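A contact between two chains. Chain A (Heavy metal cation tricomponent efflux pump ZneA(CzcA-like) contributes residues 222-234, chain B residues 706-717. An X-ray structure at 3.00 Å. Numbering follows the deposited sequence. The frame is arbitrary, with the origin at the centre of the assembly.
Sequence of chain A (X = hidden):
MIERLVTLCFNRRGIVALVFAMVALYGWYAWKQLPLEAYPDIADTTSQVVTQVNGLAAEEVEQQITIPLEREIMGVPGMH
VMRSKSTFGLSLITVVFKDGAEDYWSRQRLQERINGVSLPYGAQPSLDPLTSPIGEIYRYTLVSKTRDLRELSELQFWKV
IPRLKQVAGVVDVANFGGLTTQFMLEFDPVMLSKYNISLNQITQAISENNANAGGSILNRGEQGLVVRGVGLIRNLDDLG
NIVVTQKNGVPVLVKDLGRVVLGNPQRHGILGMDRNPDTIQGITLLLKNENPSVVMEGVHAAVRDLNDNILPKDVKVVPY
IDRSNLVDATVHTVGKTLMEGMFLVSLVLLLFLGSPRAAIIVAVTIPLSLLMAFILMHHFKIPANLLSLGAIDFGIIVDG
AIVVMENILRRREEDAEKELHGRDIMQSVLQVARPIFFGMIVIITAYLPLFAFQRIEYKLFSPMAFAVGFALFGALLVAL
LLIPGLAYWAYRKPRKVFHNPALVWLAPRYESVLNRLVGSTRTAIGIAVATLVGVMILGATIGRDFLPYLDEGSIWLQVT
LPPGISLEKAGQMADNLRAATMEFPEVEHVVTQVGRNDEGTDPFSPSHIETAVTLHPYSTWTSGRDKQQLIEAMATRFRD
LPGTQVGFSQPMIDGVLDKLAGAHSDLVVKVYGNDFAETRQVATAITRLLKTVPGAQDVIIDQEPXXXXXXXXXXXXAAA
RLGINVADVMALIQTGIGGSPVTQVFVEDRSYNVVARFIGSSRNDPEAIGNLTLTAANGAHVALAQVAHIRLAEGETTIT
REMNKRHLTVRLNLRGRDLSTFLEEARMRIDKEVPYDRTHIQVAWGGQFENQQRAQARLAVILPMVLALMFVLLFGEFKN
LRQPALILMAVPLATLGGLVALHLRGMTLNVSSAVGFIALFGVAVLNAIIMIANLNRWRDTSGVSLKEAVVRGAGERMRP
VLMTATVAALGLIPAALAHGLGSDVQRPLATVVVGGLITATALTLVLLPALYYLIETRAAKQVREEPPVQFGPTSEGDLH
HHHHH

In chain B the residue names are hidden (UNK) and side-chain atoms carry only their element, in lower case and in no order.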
# COMPACT_ATOMS: atom_id res chain seq x y z
N GLU A 222 -27.71 -37.07 -28.18
CA GLU A 222 -26.97 -35.82 -28.35
C GLU A 222 -27.10 -34.93 -27.12
O GLU A 222 -26.68 -33.77 -27.14
CB GLU A 222 -27.46 -35.08 -29.59
CG GLU A 222 -27.17 -35.79 -30.89
CD GLU A 222 -27.73 -35.04 -32.09
OE1 GLU A 222 -28.40 -34.01 -31.88
OE2 GLU A 222 -27.49 -35.48 -33.23
N GLN A 223 -27.69 -35.45 -26.05
CA GLN A 223 -27.82 -34.68 -24.82
C GLN A 223 -26.85 -35.14 -23.74
O GLN A 223 -26.48 -36.31 -23.68
CB GLN A 223 -29.26 -34.70 -24.29
CG GLN A 223 -30.17 -33.68 -24.95
CD GLN A 223 -31.28 -33.20 -24.03
OE1 GLN A 223 -32.04 -34.00 -23.47
NE2 GLN A 223 -31.38 -31.88 -23.87
N GLY A 224 -26.43 -34.21 -22.89
CA GLY A 224 -25.56 -34.52 -21.78
C GLY A 224 -26.19 -34.07 -20.48
O GLY A 224 -26.29 -32.88 -20.20
N LEU A 225 -26.64 -35.04 -19.68
CA LEU A 225 -27.27 -34.75 -18.41
C LEU A 225 -26.27 -34.87 -17.28
O LEU A 225 -25.63 -35.90 -17.12
CB LEU A 225 -28.44 -35.70 -18.14
CG LEU A 225 -29.49 -35.94 -19.21
CD1 LEU A 225 -29.03 -37.00 -20.19
CD2 LEU A 225 -30.78 -36.37 -18.55
N VAL A 226 -26.12 -33.81 -16.49
CA VAL A 226 -25.28 -33.89 -15.32
C VAL A 226 -25.93 -34.83 -14.31
O VAL A 226 -27.16 -34.88 -14.21
CB VAL A 226 -25.00 -32.48 -14.72
CG1 VAL A 226 -24.43 -31.56 -15.79
CG2 VAL A 226 -26.27 -31.87 -14.15
N VAL A 227 -25.12 -35.59 -13.58
CA VAL A 227 -25.65 -36.52 -12.59
C VAL A 227 -25.61 -35.90 -11.19
O VAL A 227 -24.60 -35.32 -10.79
CB VAL A 227 -24.86 -37.85 -12.59
CG1 VAL A 227 -25.39 -38.79 -11.52
CG2 VAL A 227 -24.94 -38.51 -13.97
N ARG A 228 -26.73 -36.01 -10.47
CA ARG A 228 -26.84 -35.47 -9.11
C ARG A 228 -27.19 -36.57 -8.12
O ARG A 228 -28.14 -37.32 -8.32
CB ARG A 228 -27.93 -34.40 -9.03
CG ARG A 228 -27.70 -33.17 -9.89
CD ARG A 228 -28.81 -32.15 -9.70
NE ARG A 228 -29.03 -31.83 -8.29
CZ ARG A 228 -29.89 -30.92 -7.85
NH1 ARG A 228 -30.02 -30.71 -6.55
NH2 ARG A 228 -30.62 -30.22 -8.70
N GLY A 229 -26.42 -36.63 -7.03
CA GLY A 229 -26.72 -37.49 -5.91
C GLY A 229 -27.09 -36.63 -4.72
O GLY A 229 -26.27 -35.87 -4.23
N VAL A 230 -28.33 -36.73 -4.26
CA VAL A 230 -28.81 -35.87 -3.20
C VAL A 230 -28.76 -36.59 -1.85
O VAL A 230 -29.77 -37.13 -1.39
CB VAL A 230 -30.24 -35.38 -3.48
CG1 VAL A 230 -30.65 -34.32 -2.49
CG2 VAL A 230 -30.32 -34.83 -4.89
N GLY A 231 -27.59 -36.60 -1.23
CA GLY A 231 -27.41 -37.22 0.07
C GLY A 231 -27.17 -36.18 1.15
O GLY A 231 -26.10 -36.15 1.77
N LEU A 232 -28.17 -35.34 1.39
CA LEU A 232 -28.03 -34.22 2.31
C LEU A 232 -29.10 -34.27 3.39
O LEU A 232 -30.29 -34.33 3.10
CB LEU A 232 -28.11 -32.90 1.55
CG LEU A 232 -27.10 -31.81 1.93
CD1 LEU A 232 -25.69 -32.38 1.97
CD2 LEU A 232 -27.17 -30.64 0.96
N ILE A 233 -28.66 -34.24 4.65
CA ILE A 233 -29.59 -34.27 5.77
C ILE A 233 -30.40 -32.98 5.77
O ILE A 233 -29.84 -31.89 5.91
CB ILE A 233 -28.85 -34.42 7.13
CG1 ILE A 233 -27.86 -35.58 7.08
CG2 ILE A 233 -29.83 -34.61 8.27
CD1 ILE A 233 -27.02 -35.71 8.32
N ARG A 234 -31.71 -33.12 5.61
CA ARG A 234 -32.60 -31.97 5.60
C ARG A 234 -33.25 -31.78 6.96
O ARG A 234 -32.61 -31.31 7.90
CB ARG A 234 -33.67 -32.14 4.52
CG ARG A 234 -33.14 -32.00 3.11
CD ARG A 234 -32.85 -30.54 2.78
NE ARG A 234 -32.18 -30.41 1.49
CZ ARG A 234 -30.87 -30.30 1.34
NH1 ARG A 234 -30.07 -30.31 2.40
NH2 ARG A 234 -30.35 -30.19 0.12
N UNK B 706 -33.50 -24.53 -18.22
CA UNK B 706 -33.21 -25.69 -17.36
C UNK B 706 -32.91 -26.94 -18.16
O UNK B 706 -33.71 -27.34 -19.01
c UNK B 706 -35.11 -24.51 -16.53
c UNK B 706 -34.77 -23.89 -17.86
c UNK B 706 -34.52 -25.86 -16.57
N UNK B 707 -31.76 -27.55 -17.89
CA UNK B 707 -31.31 -28.74 -18.60
C UNK B 707 -31.73 -30.01 -17.86
O UNK B 707 -31.96 -29.99 -16.65
c UNK B 707 -28.90 -29.11 -17.58
c UNK B 707 -29.78 -28.71 -18.78
c UNK B 707 -28.94 -28.07 -16.45
c UNK B 707 -27.46 -29.38 -18.02
N UNK B 708 -31.85 -31.13 -18.58
CA UNK B 708 -32.25 -32.34 -17.85
C UNK B 708 -31.09 -32.89 -17.03
O UNK B 708 -29.93 -32.72 -17.39
c UNK B 708 -31.76 -32.88 -20.12
c UNK B 708 -32.61 -33.31 -18.98
c UNK B 708 -31.64 -31.39 -20.02
N UNK B 709 -31.41 -33.53 -15.91
CA UNK B 709 -30.42 -34.16 -15.06
C UNK B 709 -30.94 -35.52 -14.66
O UNK B 709 -32.12 -35.68 -14.41
c UNK B 709 -29.84 -31.90 -13.98
n UNK B 709 -29.27 -30.08 -12.49
o UNK B 709 -31.04 -31.37 -11.99
c UNK B 709 -30.10 -31.09 -12.73
c UNK B 709 -30.20 -33.35 -13.79
N UNK B 710 -30.06 -36.51 -14.60
CA UNK B 710 -30.44 -37.75 -13.96
C UNK B 710 -30.11 -37.60 -12.48
O UNK B 710 -28.94 -37.53 -12.10
c UNK B 710 -29.78 -38.97 -14.63
c UNK B 710 -28.36 -38.66 -15.01
c UNK B 710 -29.86 -40.19 -13.72
N UNK B 711 -31.15 -37.50 -11.67
CA UNK B 711 -31.02 -37.20 -10.25
C UNK B 711 -31.09 -38.47 -9.40
O UNK B 711 -32.10 -39.19 -9.41
n UNK B 711 -34.39 -32.26 -7.57
n UNK B 711 -33.10 -34.05 -6.90
n UNK B 711 -33.53 -32.32 -5.45
c UNK B 711 -32.05 -35.70 -8.42
c UNK B 711 -33.68 -32.88 -6.64
c UNK B 711 -33.21 -34.73 -8.18
c UNK B 711 -32.12 -36.23 -9.84
N UNK B 712 -30.02 -38.73 -8.66
CA UNK B 712 -29.97 -39.89 -7.78
C UNK B 712 -30.22 -39.46 -6.34
O UNK B 712 -29.28 -39.23 -5.59
c UNK B 712 -28.60 -40.61 -7.86
c UNK B 712 -28.62 -41.88 -7.04
c UNK B 712 -26.91 -41.54 -9.48
c UNK B 712 -28.26 -40.92 -9.32
N UNK B 713 -31.48 -39.34 -5.97
CA UNK B 713 -31.83 -39.07 -4.59
C UNK B 713 -31.71 -40.37 -3.82
O UNK B 713 -31.83 -41.45 -4.39
o UNK B 713 -33.93 -37.55 -6.55
c UNK B 713 -33.49 -37.33 -5.40
o UNK B 713 -33.24 -36.19 -4.97
c UNK B 713 -33.26 -38.52 -4.48
N UNK B 714 -31.46 -40.27 -2.52
CA UNK B 714 -31.31 -41.45 -1.68
C UNK B 714 -32.44 -41.57 -0.66
O UNK B 714 -32.66 -40.66 0.14
c UNK B 714 -29.92 -42.54 0.10
c UNK B 714 -29.96 -41.45 -0.96
c UNK B 714 -28.83 -41.64 -1.96
N UNK B 715 -33.15 -42.69 -0.71
CA UNK B 715 -34.19 -42.99 0.27
C UNK B 715 -33.54 -43.32 1.61
O UNK B 715 -32.85 -44.34 1.74
c UNK B 715 -35.06 -44.16 -0.20
c UNK B 715 -36.29 -44.37 0.67
o UNK B 715 -37.40 -44.02 0.22
o UNK B 715 -36.15 -44.88 1.79
N UNK B 716 -33.75 -42.46 2.60
CA UNK B 716 -33.17 -42.66 3.93
C UNK B 716 -33.68 -43.94 4.57
O UNK B 716 -32.89 -44.85 4.86
c UNK B 716 -33.47 -41.46 4.83
n UNK B 716 -28.96 -37.75 4.41
c UNK B 716 -32.54 -40.28 4.61
c UNK B 716 -31.18 -40.54 5.26
n UNK B 716 -30.74 -37.82 5.86
c UNK B 716 -29.94 -38.43 4.99
n UNK B 716 -30.13 -39.71 4.68
N UNK B 717 -34.99 -44.02 4.78
CA UNK B 717 -35.63 -45.16 5.42
C UNK B 717 -35.25 -46.52 4.82
O UNK B 717 -35.21 -47.53 5.53
c UNK B 717 -37.14 -44.98 5.42

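Position 706 has three side-chain carbons closing a ring onto the backbone N. It is B:Pro706, and it lies beyond the reach of chain A. Position 707 carries four carbons, forked at the second, and one tip of the fork lies 4.3 Å from CG1 of A:Val226, a light apolar touch at the start of the strand. The fork is the mark of leucine: B:Leu707, with CD1 as the touching atom.

Position 708 again closes three carbons onto its own N, and its CB packs 3.6 Å from CD2 of A:Leu225, so it is B:Pro708. A ring nitrogen has no hydrogen to donate, but the backbone O remains available, and CA of A:Leu225 approaches O of B:Pro708 at 3.5 Å in a CA-H...O contact.

At 709 a chain of three carbons ends in one oxygen and one nitrogen. The oxygen sits 3.3 Å from CD of A:Arg228, near the guanidinium plane at its edge. This is the amide of B:Gln709; the oxygen is OE1, while NE2 is hydrogen-bonded elsewhere in the structure.

Position 710 has one carbon carrying two more, one of which lies 3.6 Å from CG2 of A:Val227. This is B:Val710, and the atom is CG1: valine against valine on one face of the sheet. Its backbone works both ways: N gives a weak hydrogen bond to O of A:Val226 (3.3 Å), and O accepts a straighter one from N of A:Arg228 (3.1 Å).

Position 711 shows three carbons, a nitrogen, then a carbon bearing two nitrogens, one of them 4.0 Å from NH1 of A:Arg228. It is B:Arg711, and that nitrogen is NH2. The two guanidiniums stack, centres 4.4 Å apart and planes 21° from parallel, although their charges are alike.

At 712 four carbons fork at the first, and the arm two carbons long ends 3.7 Å from CG1 of A:Val227. This is B:Ile712, the end being CD1. Its N is a very short 2.4 Å from O of A:Arg228, and its O accepts from N of A:Val230 at 3.0 Å.

Position 713 has two carbons, the second holding two oxygens, one of them 3.2 Å from CG2 of A:Val230. It is B:Asp713; that oxygen, OD2, forms a salt bridge with NE of B:Arg711 at 2.9 Å, placing a negative charge beside B:Arg711.

Position 714, one carbon carrying two, is B:Val714, whose CA-to-CB bond points sideways. Position 715 has two carbons and a terminal pair of oxygens; B:Asp715 makes no contact with chain A and serves as a helix N-cap. Position 716 has three carbons, a nitrogen, then a carbon bearing two nitrogens, one 3.5 Å from N of A:Ile233. It is B:Arg716, and that nitrogen is NH1. Position 717, a single carbon, is B:Ala717, out of reach.

The contact is a parallel two-strand pairing between copies of one protein. Alternate residues of chain B, 710 and 712, spend their backbone N and O on chain A, so the ladder itself is largely indifferent to side chains. The faces supply the character: aliphatic packing around A:Val227 on one, stacked arginines with a nearby aspartate on the other.

Chain B 706-717: PLPQVRIDVDRA
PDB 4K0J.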